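Local coordinates for Thiol:disulfide interchange protein (Klebsiella pneumoniae, PDB 6DXN) that probably acts as a periplasmic thiol:disulfide oxidoreductase of the DsbA type, exchanging disulfides with substrate proteins through a thioredoxin-like redox centre, at residues L25-F31 with K58-V64; T75-A79 with L136-D141; Y6-F12 with N182-L187; H16-K20 with L143-M147. All blocks are in the same frame, centred on the assembly; numbering follows the deposited sequence.

Contact 1 of 4, residues L25-F31 with K58-V64; sequences LVEFFSF and KLEKYHV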
# COMPACT_ATOMS: atom_id res chain seq x y z
N LEU A 25 -4.47 -7.06 -6.70
CA LEU A 25 -3.87 -7.07 -5.38
C LEU A 25 -3.55 -5.64 -4.95
O LEU A 25 -2.79 -4.92 -5.62
CB LEU A 25 -2.59 -7.92 -5.43
CG LEU A 25 -1.84 -8.05 -4.10
CD1 LEU A 25 -2.67 -8.82 -3.09
CD2 LEU A 25 -0.49 -8.71 -4.31
N VAL A 26 -4.15 -5.23 -3.82
CA VAL A 26 -3.95 -3.89 -3.32
C VAL A 26 -3.82 -3.96 -1.79
O VAL A 26 -4.52 -4.74 -1.12
CB VAL A 26 -5.07 -2.93 -3.78
CG1 VAL A 26 -6.44 -3.35 -3.28
CG2 VAL A 26 -4.78 -1.49 -3.40
N GLU A 27 -2.88 -3.16 -1.27
CA GLU A 27 -2.61 -2.97 0.14
C GLU A 27 -2.94 -1.51 0.46
O GLU A 27 -2.26 -0.61 -0.04
CB GLU A 27 -1.15 -3.29 0.48
CG GLU A 27 -0.71 -2.89 1.90
CD GLU A 27 0.78 -3.05 2.17
OE1 GLU A 27 1.53 -3.31 1.21
OE2 GLU A 27 1.19 -2.94 3.35
N PHE A 28 -3.99 -1.29 1.25
CA PHE A 28 -4.31 0.06 1.67
C PHE A 28 -3.38 0.37 2.85
O PHE A 28 -3.23 -0.44 3.75
CB PHE A 28 -5.80 0.22 1.98
CG PHE A 28 -6.71 0.12 0.77
CD1 PHE A 28 -6.91 1.22 -0.05
CD2 PHE A 28 -7.39 -1.05 0.49
CE1 PHE A 28 -7.76 1.14 -1.15
CE2 PHE A 28 -8.24 -1.12 -0.61
CZ PHE A 28 -8.42 -0.03 -1.42
N PHE A 29 -2.74 1.54 2.82
CA PHE A 29 -1.81 1.86 3.86
C PHE A 29 -1.81 3.37 4.14
O PHE A 29 -2.41 4.16 3.41
CB PHE A 29 -0.41 1.40 3.45
CG PHE A 29 0.29 2.33 2.50
CD1 PHE A 29 -0.01 2.33 1.14
CD2 PHE A 29 1.25 3.22 2.96
CE1 PHE A 29 0.63 3.20 0.27
CE2 PHE A 29 1.90 4.08 2.09
CZ PHE A 29 1.59 4.07 0.75
N SER A 30 -1.12 3.73 5.22
CA SER A 30 -0.95 5.10 5.62
C SER A 30 0.49 5.27 6.09
O SER A 30 1.00 4.43 6.84
CB SER A 30 -1.94 5.51 6.69
OG SER A 30 -1.66 6.81 7.14
N PHE A 31 1.14 6.35 5.64
CA PHE A 31 2.49 6.58 6.06
C PHE A 31 2.54 6.89 7.56
O PHE A 31 3.61 6.92 8.12
CB PHE A 31 3.14 7.69 5.24
CG PHE A 31 3.59 7.30 3.86
CD1 PHE A 31 4.74 6.54 3.69
CD2 PHE A 31 2.89 7.71 2.73
CE1 PHE A 31 5.17 6.19 2.42
CE2 PHE A 31 3.33 7.36 1.47
CZ PHE A 31 4.45 6.59 1.31
N LYS A 58 1.54 -6.79 -10.00
CA LYS A 58 2.28 -6.16 -8.93
C LYS A 58 1.38 -5.99 -7.70
O LYS A 58 0.15 -6.12 -7.77
CB LYS A 58 2.72 -4.73 -9.28
CG LYS A 58 3.37 -4.52 -10.64
CD LYS A 58 4.12 -3.20 -10.74
CE LYS A 58 3.38 -2.01 -10.15
NZ LYS A 58 2.03 -1.82 -10.74
N LEU A 59 2.04 -5.71 -6.58
CA LEU A 59 1.38 -5.34 -5.38
C LEU A 59 1.10 -3.84 -5.53
O LEU A 59 2.04 -3.05 -5.62
CB LEU A 59 2.30 -5.61 -4.18
CG LEU A 59 1.85 -5.01 -2.85
CD1 LEU A 59 0.51 -5.59 -2.41
CD2 LEU A 59 2.90 -5.22 -1.77
N GLU A 60 -0.18 -3.47 -5.64
CA GLU A 60 -0.51 -2.05 -5.74
C GLU A 60 -0.69 -1.51 -4.32
O GLU A 60 -1.35 -2.11 -3.48
CB GLU A 60 -1.73 -1.83 -6.63
CG GLU A 60 -1.41 -2.01 -8.11
CD GLU A 60 -2.51 -1.56 -9.06
OE1 GLU A 60 -3.66 -1.42 -8.61
OE2 GLU A 60 -2.21 -1.33 -10.25
N LYS A 61 -0.06 -0.37 -4.06
CA LYS A 61 -0.18 0.24 -2.76
C LYS A 61 -0.96 1.54 -2.92
O LYS A 61 -0.56 2.43 -3.67
CB LYS A 61 1.20 0.42 -2.11
CG LYS A 61 1.90 -0.89 -1.78
CD LYS A 61 3.04 -0.78 -0.82
CE LYS A 61 2.59 -0.38 0.57
NZ LYS A 61 3.72 -0.41 1.53
N TYR A 62 -2.11 1.60 -2.24
CA TYR A 62 -3.00 2.74 -2.27
C TYR A 62 -2.95 3.44 -0.91
O TYR A 62 -3.23 2.84 0.12
CB TYR A 62 -4.39 2.26 -2.67
CG TYR A 62 -4.59 1.99 -4.14
CD1 TYR A 62 -3.52 1.79 -5.00
CD2 TYR A 62 -5.86 1.81 -4.65
CE1 TYR A 62 -3.71 1.52 -6.35
CE2 TYR A 62 -6.07 1.54 -5.99
CZ TYR A 62 -5.00 1.39 -6.85
OH TYR A 62 -5.23 1.11 -8.17
N HIS A 63 -2.56 4.72 -0.93
CA HIS A 63 -2.46 5.51 0.28
C HIS A 63 -3.85 6.02 0.71
O HIS A 63 -4.64 6.39 -0.13
CB HIS A 63 -1.42 6.63 0.10
CG HIS A 63 -1.06 7.25 1.40
ND1 HIS A 63 -1.55 8.48 1.79
CD2 HIS A 63 -0.36 6.77 2.45
CE1 HIS A 63 -1.11 8.75 3.00
NE2 HIS A 63 -0.40 7.72 3.43
N VAL A 64 -4.11 6.03 2.02
CA VAL A 64 -5.40 6.46 2.62
C VAL A 64 -5.34 7.96 2.96
O VAL A 64 -4.71 8.37 3.94
CB VAL A 64 -5.73 5.62 3.87
CG1 VAL A 64 -6.96 6.12 4.61
CG2 VAL A 64 -5.87 4.14 3.53
O HOH W 1 -2.78 -5.27 -8.29
O HOH W 2 2.35 -0.53 4.39
O HOH W 3 -2.82 9.14 5.56

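Contact 2 of 4, residues T75-A79 with L136-D141; sequences TEAWA and LIARQD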
# COMPACT_ATOMS: atom_id res chain seq x y z
N THR A 75 -1.04 11.20 -0.34
CA THR A 75 -1.63 10.41 -1.44
C THR A 75 -1.14 10.99 -2.76
O THR A 75 -0.93 10.28 -3.72
CB THR A 75 -3.16 10.36 -1.34
OG1 THR A 75 -3.51 9.81 -0.08
CG2 THR A 75 -3.81 9.53 -2.43
N GLU A 76 -0.91 12.31 -2.77
CA GLU A 76 -0.41 13.00 -3.92
C GLU A 76 1.07 12.66 -4.10
O GLU A 76 1.51 12.39 -5.22
CB GLU A 76 -0.63 14.50 -3.77
CG GLU A 76 -0.09 15.32 -4.92
CD GLU A 76 -0.32 16.81 -4.75
OE1 GLU A 76 0.13 17.36 -3.73
OE2 GLU A 76 -0.98 17.40 -5.62
N ALA A 77 1.82 12.68 -2.99
CA ALA A 77 3.25 12.40 -3.05
C ALA A 77 3.49 10.96 -3.55
O ALA A 77 4.42 10.71 -4.32
CB ALA A 77 3.88 12.64 -1.71
N TRP A 78 2.62 10.03 -3.13
CA TRP A 78 2.79 8.62 -3.53
C TRP A 78 2.52 8.49 -5.05
O TRP A 78 3.25 7.78 -5.77
CB TRP A 78 1.91 7.73 -2.65
CG TRP A 78 2.15 6.26 -2.79
CD1 TRP A 78 1.21 5.31 -3.10
CD2 TRP A 78 3.40 5.55 -2.65
NE1 TRP A 78 1.79 4.07 -3.14
CE2 TRP A 78 3.12 4.19 -2.88
CE3 TRP A 78 4.71 5.94 -2.35
CZ2 TRP A 78 4.11 3.21 -2.82
CZ3 TRP A 78 5.70 4.97 -2.32
CH2 TRP A 78 5.39 3.62 -2.54
N ALA A 79 1.50 9.21 -5.52
CA ALA A 79 1.12 9.21 -6.94
C ALA A 79 2.25 9.78 -7.79
O ALA A 79 2.59 9.21 -8.84
CB ALA A 79 -0.17 9.97 -7.12
N LEU A 136 -4.55 8.82 -10.58
CA LEU A 136 -4.13 7.84 -9.57
C LEU A 136 -4.57 8.29 -8.18
O LEU A 136 -4.95 7.48 -7.36
CB LEU A 136 -2.61 7.64 -9.66
CG LEU A 136 -2.03 6.50 -8.83
CD1 LEU A 136 -2.69 5.17 -9.17
CD2 LEU A 136 -0.53 6.40 -9.04
N ILE A 137 -4.51 9.60 -7.92
CA ILE A 137 -4.95 10.18 -6.64
C ILE A 137 -6.45 9.89 -6.48
O ILE A 137 -6.90 9.48 -5.41
CB ILE A 137 -4.64 11.69 -6.58
CG1 ILE A 137 -3.13 11.95 -6.58
CG2 ILE A 137 -5.32 12.35 -5.39
CD1 ILE A 137 -2.76 13.39 -6.83
N ALA A 138 -7.23 10.08 -7.55
CA ALA A 138 -8.68 9.87 -7.47
C ALA A 138 -8.99 8.38 -7.31
O ALA A 138 -9.90 8.02 -6.55
CB ALA A 138 -9.37 10.47 -8.67
N ARG A 139 -8.22 7.52 -7.99
CA ARG A 139 -8.37 6.05 -7.92
C ARG A 139 -8.20 5.58 -6.46
O ARG A 139 -8.99 4.77 -5.96
CB ARG A 139 -7.34 5.38 -8.83
CG ARG A 139 -7.27 3.86 -8.76
CD ARG A 139 -8.50 3.16 -9.30
NE ARG A 139 -8.30 1.72 -9.48
CZ ARG A 139 -9.22 0.88 -9.97
NH1 ARG A 139 -10.41 1.33 -10.31
NH2 ARG A 139 -8.93 -0.40 -10.12
N GLN A 140 -7.13 6.06 -5.83
CA GLN A 140 -6.80 5.72 -4.45
C GLN A 140 -7.94 6.10 -3.49
O GLN A 140 -8.38 5.26 -2.71
CB GLN A 140 -5.47 6.38 -4.08
CG GLN A 140 -4.25 5.64 -4.63
CD GLN A 140 -2.97 6.43 -4.52
OE1 GLN A 140 -2.09 6.11 -3.73
NE2 GLN A 140 -2.87 7.49 -5.30
N ASP A 141 -8.43 7.34 -3.58
CA ASP A 141 -9.51 7.85 -2.72
C ASP A 141 -10.83 7.11 -3.00
O ASP A 141 -11.58 6.75 -2.07
CB ASP A 141 -9.70 9.36 -2.90
CG ASP A 141 -8.52 10.21 -2.46
OD1 ASP A 141 -7.70 9.73 -1.63
OD2 ASP A 141 -8.41 11.35 -2.96

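Contact 3 of 4, residues Y6-F12 with N182-L187; sequences YQAGKNF and NLVLFL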
# COMPACT_ATOMS: atom_id res chain seq x y z
N TYR A 6 -6.01 -22.40 3.73
CA TYR A 6 -6.54 -21.17 4.36
C TYR A 6 -8.07 -21.18 4.32
O TYR A 6 -8.69 -21.39 3.26
CB TYR A 6 -5.92 -19.93 3.72
CG TYR A 6 -4.42 -19.91 3.82
CD1 TYR A 6 -3.79 -19.61 5.01
CD2 TYR A 6 -3.62 -20.20 2.72
CE1 TYR A 6 -2.41 -19.59 5.12
CE2 TYR A 6 -2.24 -20.18 2.81
CZ TYR A 6 -1.63 -19.88 4.01
OH TYR A 6 -0.28 -19.87 4.11
N GLN A 7 -8.67 -20.90 5.48
CA GLN A 7 -10.11 -20.99 5.69
C GLN A 7 -10.77 -19.61 5.71
O GLN A 7 -10.26 -18.66 6.32
CB GLN A 7 -10.35 -21.69 7.02
CG GLN A 7 -9.85 -23.13 7.05
CD GLN A 7 -10.73 -24.04 6.23
OE1 GLN A 7 -11.94 -24.12 6.44
NE2 GLN A 7 -10.12 -24.76 5.30
N ALA A 8 -11.91 -19.51 5.01
CA ALA A 8 -12.72 -18.30 5.02
C ALA A 8 -13.24 -18.11 6.45
O ALA A 8 -13.63 -19.08 7.10
CB ALA A 8 -13.86 -18.41 4.04
N GLY A 9 -13.22 -16.86 6.92
CA GLY A 9 -13.65 -16.51 8.27
C GLY A 9 -12.46 -16.35 9.20
O GLY A 9 -12.36 -15.37 9.93
N LYS A 10 -11.55 -17.33 9.13
CA LYS A 10 -10.34 -17.36 9.96
C LYS A 10 -9.23 -16.49 9.35
O LYS A 10 -8.72 -15.58 10.00
CB LYS A 10 -9.82 -18.80 10.09
CG LYS A 10 -8.53 -18.99 10.88
CD LYS A 10 -7.98 -20.39 10.74
CE LYS A 10 -6.68 -20.64 11.48
NZ LYS A 10 -6.86 -20.60 12.95
N ASN A 11 -8.88 -16.79 8.09
CA ASN A 11 -7.76 -16.18 7.37
C ASN A 11 -8.20 -15.02 6.46
O ASN A 11 -7.36 -14.19 6.09
CB ASN A 11 -7.02 -17.24 6.55
CG ASN A 11 -6.38 -18.31 7.40
OD1 ASN A 11 -6.71 -19.49 7.28
ND2 ASN A 11 -5.50 -17.90 8.31
N PHE A 12 -9.48 -14.95 6.12
CA PHE A 12 -9.94 -13.91 5.22
C PHE A 12 -11.47 -13.86 5.20
O PHE A 12 -12.13 -14.86 5.51
CB PHE A 12 -9.41 -14.16 3.80
CG PHE A 12 -9.83 -15.49 3.23
CD1 PHE A 12 -9.06 -16.63 3.42
CD2 PHE A 12 -11.02 -15.61 2.53
CE1 PHE A 12 -9.47 -17.85 2.91
CE2 PHE A 12 -11.43 -16.84 2.03
CZ PHE A 12 -10.64 -17.95 2.22
N ASN A 182 1.99 -16.60 1.04
CA ASN A 182 1.35 -17.88 0.72
C ASN A 182 -0.17 -17.69 0.64
O ASN A 182 -0.80 -18.12 -0.33
CB ASN A 182 1.75 -18.97 1.72
CG ASN A 182 3.15 -19.50 1.50
OD1 ASN A 182 3.71 -19.36 0.41
ND2 ASN A 182 3.71 -20.13 2.51
N LEU A 183 -0.75 -17.01 1.65
CA LEU A 183 -2.19 -16.73 1.70
C LEU A 183 -2.60 -15.88 0.48
O LEU A 183 -3.62 -16.16 -0.15
CB LEU A 183 -2.56 -16.01 3.00
CG LEU A 183 -3.99 -15.50 3.10
CD1 LEU A 183 -5.00 -16.62 2.91
CD2 LEU A 183 -4.24 -14.80 4.42
N VAL A 184 -1.81 -14.84 0.18
CA VAL A 184 -2.12 -13.99 -0.98
C VAL A 184 -2.23 -14.87 -2.23
O VAL A 184 -3.21 -14.79 -2.98
CB VAL A 184 -1.08 -12.86 -1.17
CG1 VAL A 184 -1.06 -12.31 -2.60
CG2 VAL A 184 -1.30 -11.72 -0.19
N LEU A 185 -1.24 -15.74 -2.43
CA LEU A 185 -1.23 -16.61 -3.61
C LEU A 185 -2.47 -17.52 -3.62
O LEU A 185 -3.09 -17.69 -4.66
CB LEU A 185 0.06 -17.42 -3.64
CG LEU A 185 1.30 -16.66 -4.10
CD1 LEU A 185 2.51 -17.58 -4.14
CD2 LEU A 185 1.08 -16.03 -5.46
N PHE A 186 -2.78 -18.09 -2.46
CA PHE A 186 -3.94 -18.97 -2.26
C PHE A 186 -5.22 -18.25 -2.70
O PHE A 186 -6.14 -18.87 -3.22
CB PHE A 186 -4.04 -19.42 -0.80
CG PHE A 186 -5.30 -20.19 -0.45
CD1 PHE A 186 -6.46 -19.52 -0.10
CD2 PHE A 186 -5.31 -21.57 -0.47
CE1 PHE A 186 -7.62 -20.22 0.21
CE2 PHE A 186 -6.46 -22.28 -0.14
CZ PHE A 186 -7.61 -21.60 0.20
N LEU A 187 -5.25 -16.93 -2.51
CA LEU A 187 -6.44 -16.16 -2.87
C LEU A 187 -6.44 -15.81 -4.36
O LEU A 187 -7.51 -15.78 -4.96
CB LEU A 187 -6.52 -14.91 -1.99
CG LEU A 187 -6.89 -15.18 -0.53
CD1 LEU A 187 -6.88 -13.89 0.28
CD2 LEU A 187 -8.26 -15.86 -0.43

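Contact 4 of 4, residues H16-K20 with L143-M147; sequences HSTVK and LVEKM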
# COMPACT_ATOMS: atom_id res chain seq x y z
N HIS A 16 -17.80 -7.59 -0.49
CA HIS A 16 -18.63 -7.32 -1.66
C HIS A 16 -18.39 -5.88 -2.12
O HIS A 16 -18.73 -4.93 -1.40
CB HIS A 16 -20.12 -7.55 -1.36
CG HIS A 16 -21.00 -7.26 -2.53
ND1 HIS A 16 -21.53 -6.01 -2.76
CD2 HIS A 16 -21.41 -8.04 -3.55
CE1 HIS A 16 -22.26 -6.04 -3.86
NE2 HIS A 16 -22.20 -7.28 -4.37
N SER A 17 -17.81 -5.73 -3.31
CA SER A 17 -17.53 -4.43 -3.90
C SER A 17 -18.36 -4.27 -5.18
O SER A 17 -18.84 -5.25 -5.75
CB SER A 17 -16.06 -4.27 -4.18
OG SER A 17 -15.79 -3.00 -4.76
N THR A 18 -18.53 -3.01 -5.60
CA THR A 18 -19.27 -2.66 -6.81
C THR A 18 -18.27 -2.28 -7.91
O THR A 18 -18.64 -2.20 -9.08
CB THR A 18 -20.30 -1.55 -6.53
OG1 THR A 18 -21.13 -1.43 -7.67
CG2 THR A 18 -19.67 -0.21 -6.20
N VAL A 19 -17.01 -2.08 -7.51
CA VAL A 19 -15.91 -1.70 -8.40
C VAL A 19 -15.87 -2.68 -9.58
O VAL A 19 -15.80 -3.89 -9.40
CB VAL A 19 -14.57 -1.66 -7.65
CG1 VAL A 19 -13.39 -1.41 -8.58
CG2 VAL A 19 -14.59 -0.63 -6.53
N LYS A 20 -15.91 -2.13 -10.80
CA LYS A 20 -15.92 -2.92 -12.02
C LYS A 20 -14.57 -3.64 -12.19
O LYS A 20 -14.54 -4.86 -12.33
CB LYS A 20 -16.26 -2.03 -13.21
CG LYS A 20 -16.58 -2.76 -14.52
CD LYS A 20 -16.96 -1.82 -15.64
CE LYS A 20 -17.35 -2.53 -16.93
NZ LYS A 20 -18.56 -3.37 -16.76
N LEU A 143 -11.36 4.06 -4.22
CA LEU A 143 -11.37 2.65 -3.79
C LEU A 143 -11.42 2.52 -2.26
O LEU A 143 -11.99 1.55 -1.75
CB LEU A 143 -10.19 1.90 -4.41
CG LEU A 143 -10.49 1.21 -5.75
CD1 LEU A 143 -11.23 2.12 -6.71
CD2 LEU A 143 -9.23 0.68 -6.40
N VAL A 144 -10.84 3.49 -1.54
CA VAL A 144 -10.92 3.43 -0.07
C VAL A 144 -12.41 3.46 0.32
O VAL A 144 -12.82 2.77 1.26
CB VAL A 144 -10.10 4.55 0.60
CG1 VAL A 144 -10.49 4.77 2.05
CG2 VAL A 144 -8.61 4.28 0.48
N GLU A 145 -13.20 4.24 -0.43
CA GLU A 145 -14.64 4.34 -0.20
C GLU A 145 -15.34 3.06 -0.70
O GLU A 145 -15.95 2.34 0.08
CB GLU A 145 -15.17 5.63 -0.83
CG GLU A 145 -16.67 5.82 -0.71
CD GLU A 145 -17.50 5.21 -1.83
OE1 GLU A 145 -17.17 5.46 -3.01
OE2 GLU A 145 -18.48 4.50 -1.52
N LYS A 146 -15.20 2.76 -2.00
CA LYS A 146 -15.91 1.60 -2.60
C LYS A 146 -15.58 0.29 -1.86
O LYS A 146 -16.49 -0.47 -1.53
CB LYS A 146 -15.59 1.50 -4.09
CG LYS A 146 -16.13 2.64 -4.95
CD LYS A 146 -17.63 2.81 -4.88
CE LYS A 146 -18.17 3.83 -5.85
NZ LYS A 146 -17.56 5.17 -5.64
N MSE A 147 -14.29 0.04 -1.58
CA MSE A 147 -13.88 -1.19 -0.89
C MSE A 147 -14.20 -1.20 0.60
O MSE A 147 -14.09 -2.25 1.24
CB MSE A 147 -12.41 -1.46 -1.17
CG MSE A 147 -12.18 -1.54 -2.68
SE MSE A 147 -10.82 -2.90 -3.12
CE MSE A 147 -9.88 -1.87 -4.49

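Contact 1 of 4, residues L25-F31 with K58-V64
Lys61 lies beside Glu27 on the neighbouring parallel strand and reaches over the ring of Phe29. Its CB starts against the ring, 3.7 Å from Phe29 CE1. CG and CD run past Glu27 OE1. A bend at chi3 (67°) carries CE over one face of the Phe29 ring, while CE also lies 3.2 Å from Glu27 OE1. NZ ends in a cation-pi position, 4.6 Å from the Phe29 ring centroid and 12° off its normal. The strongest partner of NZ is Asp46, and Glu91 forms another salt bridge. The one to Glu27 OE1 is long, and water 2 links NZ to Glu27 OE2. The opposite face of Phe29 takes the edge of the His63 ring, an edge-to-face pair with CD2 of His63 3.5 Å from Phe29 CE2. His63 NE2 accepts the backbone N-H of Phe31 at 3.0 Å, in the imidazole plane. On the other face of the sheet, Val26 CG2 sits over the Tyr62 ring. Strands 25-29 and 60-63 are joined by parallel-sheet bonds, such as Glu27 N to Glu60 O at 2.9 Å. They belong to the thioredoxin-fold sheet. The buried ammonium, shared among three carboxylates, is probably held in its charged form.

Contact 2 of 4, residues T75-A79 with L136-D141
Ile137 and Ala79 meet where two helices of the DsbA fold cross, 71-83 and 131-146. The short segments are inclined at 127°, with their axes 9.3 Å apart at closest approach.

In the apolar part, the small Ala79 meets the branched side chains of Leu136 and Ile137. Ala79 CB touches Ile137 CG1 at 3.6 Å. Leu136, the residue before Ile137, brings CD2 to 3.9 Å from Ala79 CA. Ile137 reaches further with its CD1, which lies 3.8 Å from Glu76 CG. That contact uses only the aliphatic start of Glu76, whose carboxylate turns to Gln128.

The second group is polar side chain against carbon. Thr75 and Gln140 point at each other, with Thr75 CG2 3.6 Å from Gln140 NE2. With CG2 anti to the backbone N, the Thr75 methyl faces Gln140, and OG1 is left for Ser65, Gly71 and His63. Gln140 OE1 comes to the edge of the Trp78 indole, in the plane of the rings, 3.5 Å from CD1. The same oxygen accepts from His63 N, and Trp78 NE1 bonds to Lys61 O, so both groups also tie to strand 60-63.

No hydrogen bond joins the two segments. Inside segment 136-141, Gln140 NE2 bonds to Leu136 O at 2.9 Å from above the carbonyl plane, while Gln140 N reaches that oxygen from the opposite face.

Contact 3 of 4, residues Y6-F12 with N182-L187
Tyr6 lays its ring across Leu183 and turns an edge to Phe186. The Tyr6 and Phe186 rings form an edge-to-face, T-shaped pair, with centroids 5.4 Å apart and planes at 76°. Tyr6 supplies the edge, and its CD2 lies 3.6 Å from Phe186 CG. Tyr6 CB takes part too, sitting over the face of Phe186 at 4.0 Å from the centroid of that ring. Phe186 has its CG anti to the backbone N (chi1 172°), which brings the far end of the ring to the Tyr6 backbone.

A face of the Tyr6 ring meets the helix itself. Leu183 CA lies over it toward the rim, and Leu183 CD1 comes within 3.5 Å of Tyr6 CG. At the tip, Tyr6 OH is 3.3 Å from Asn182 CB, and this hydroxyl hydrogen-bonds to Asp179 one helical turn earlier.

Phe12 makes the second aromatic site. Leu187 CD2 points into the centre of its ring, 3.8 Å from the centroid and 3° off the normal. The opposite face is covered by Ala8 CA of the preceding loop. Phe186 CE1 completes the cluster, 4.0 Å from Phe12 CE1. Within the loop, Asn11 OD1 accepts from Gln7 N on a lone pair, in the carbonyl plane.

The contact fastens the N-terminal loop and the start of edge strand 12-14 to the C-terminal helix 173-188. Leu183 and Leu187 also rest on Ile163 of strand 161-163, and Val184 on the same helix packs against helix 45-52.

Contact 4 of 4, residues H16-K20 with L143-M147
Val19 presses one methyl onto helix 131-146, against Lys146. Its CG2 lies 3.4 Å from Lys146 CB, tighter than usual for two carbons, and 3.9 Å from Lys146 CG. CG2 stands anti to the carbonyl carbon, which turns this branch onto the lysine stem. The same methyl lies 4.3 Å from Leu143 CD1, so it meets two residues one helical turn apart. Leu143 and Met147, a selenomethionine, continue inward to Pro23 and Phe28.

The outer side is looser. Thr18 CG2 approaches Lys146 CD at 3.9 Å, and Thr18 is exposed. The stem of Lys146 faces the loop, but bends at chi2 (-58°) and chi4 turn the ammonium back to its own helix. There NZ forms a salt bridge with Glu145 OE1 at 2.7 Å and a hydrogen bond with Asn142.

Ser17 makes a separate, loose approach, its OG 4.2 Å from Lys146 O. That hydroxyl serves its own loop, accepting from Val19 N at 3.1 Å in an ST turn.

No hydrogen bond or salt bridge links the segments. The loop between strands 12-14 and 25-29 therefore meets the helix through van der Waals contact alone, while Ser17 OG and Lys146 NZ find partners on their own side.

In the fold
Contact 1 lies about 2 Å from the centre of the chain, in the thioredoxin-fold sheet. Contact 2 is about 10 Å from it, centre to centre, and follows it along the chain. Strand 60-63 leads on to helix 71-83, and the two contacts touch directly through that strand. Contacts 2 and 4 share helix 131-146, which also packs on the sheet through Phe28 and Tyr62. Contact 4 spans both, and contact 3 spans all three, joining the two chain ends. Contacts 2 and 3 lie about 28 Å apart, centre to centre, on opposite sides of the chain's centre. Together they link the helical part and both termini to one central sheet.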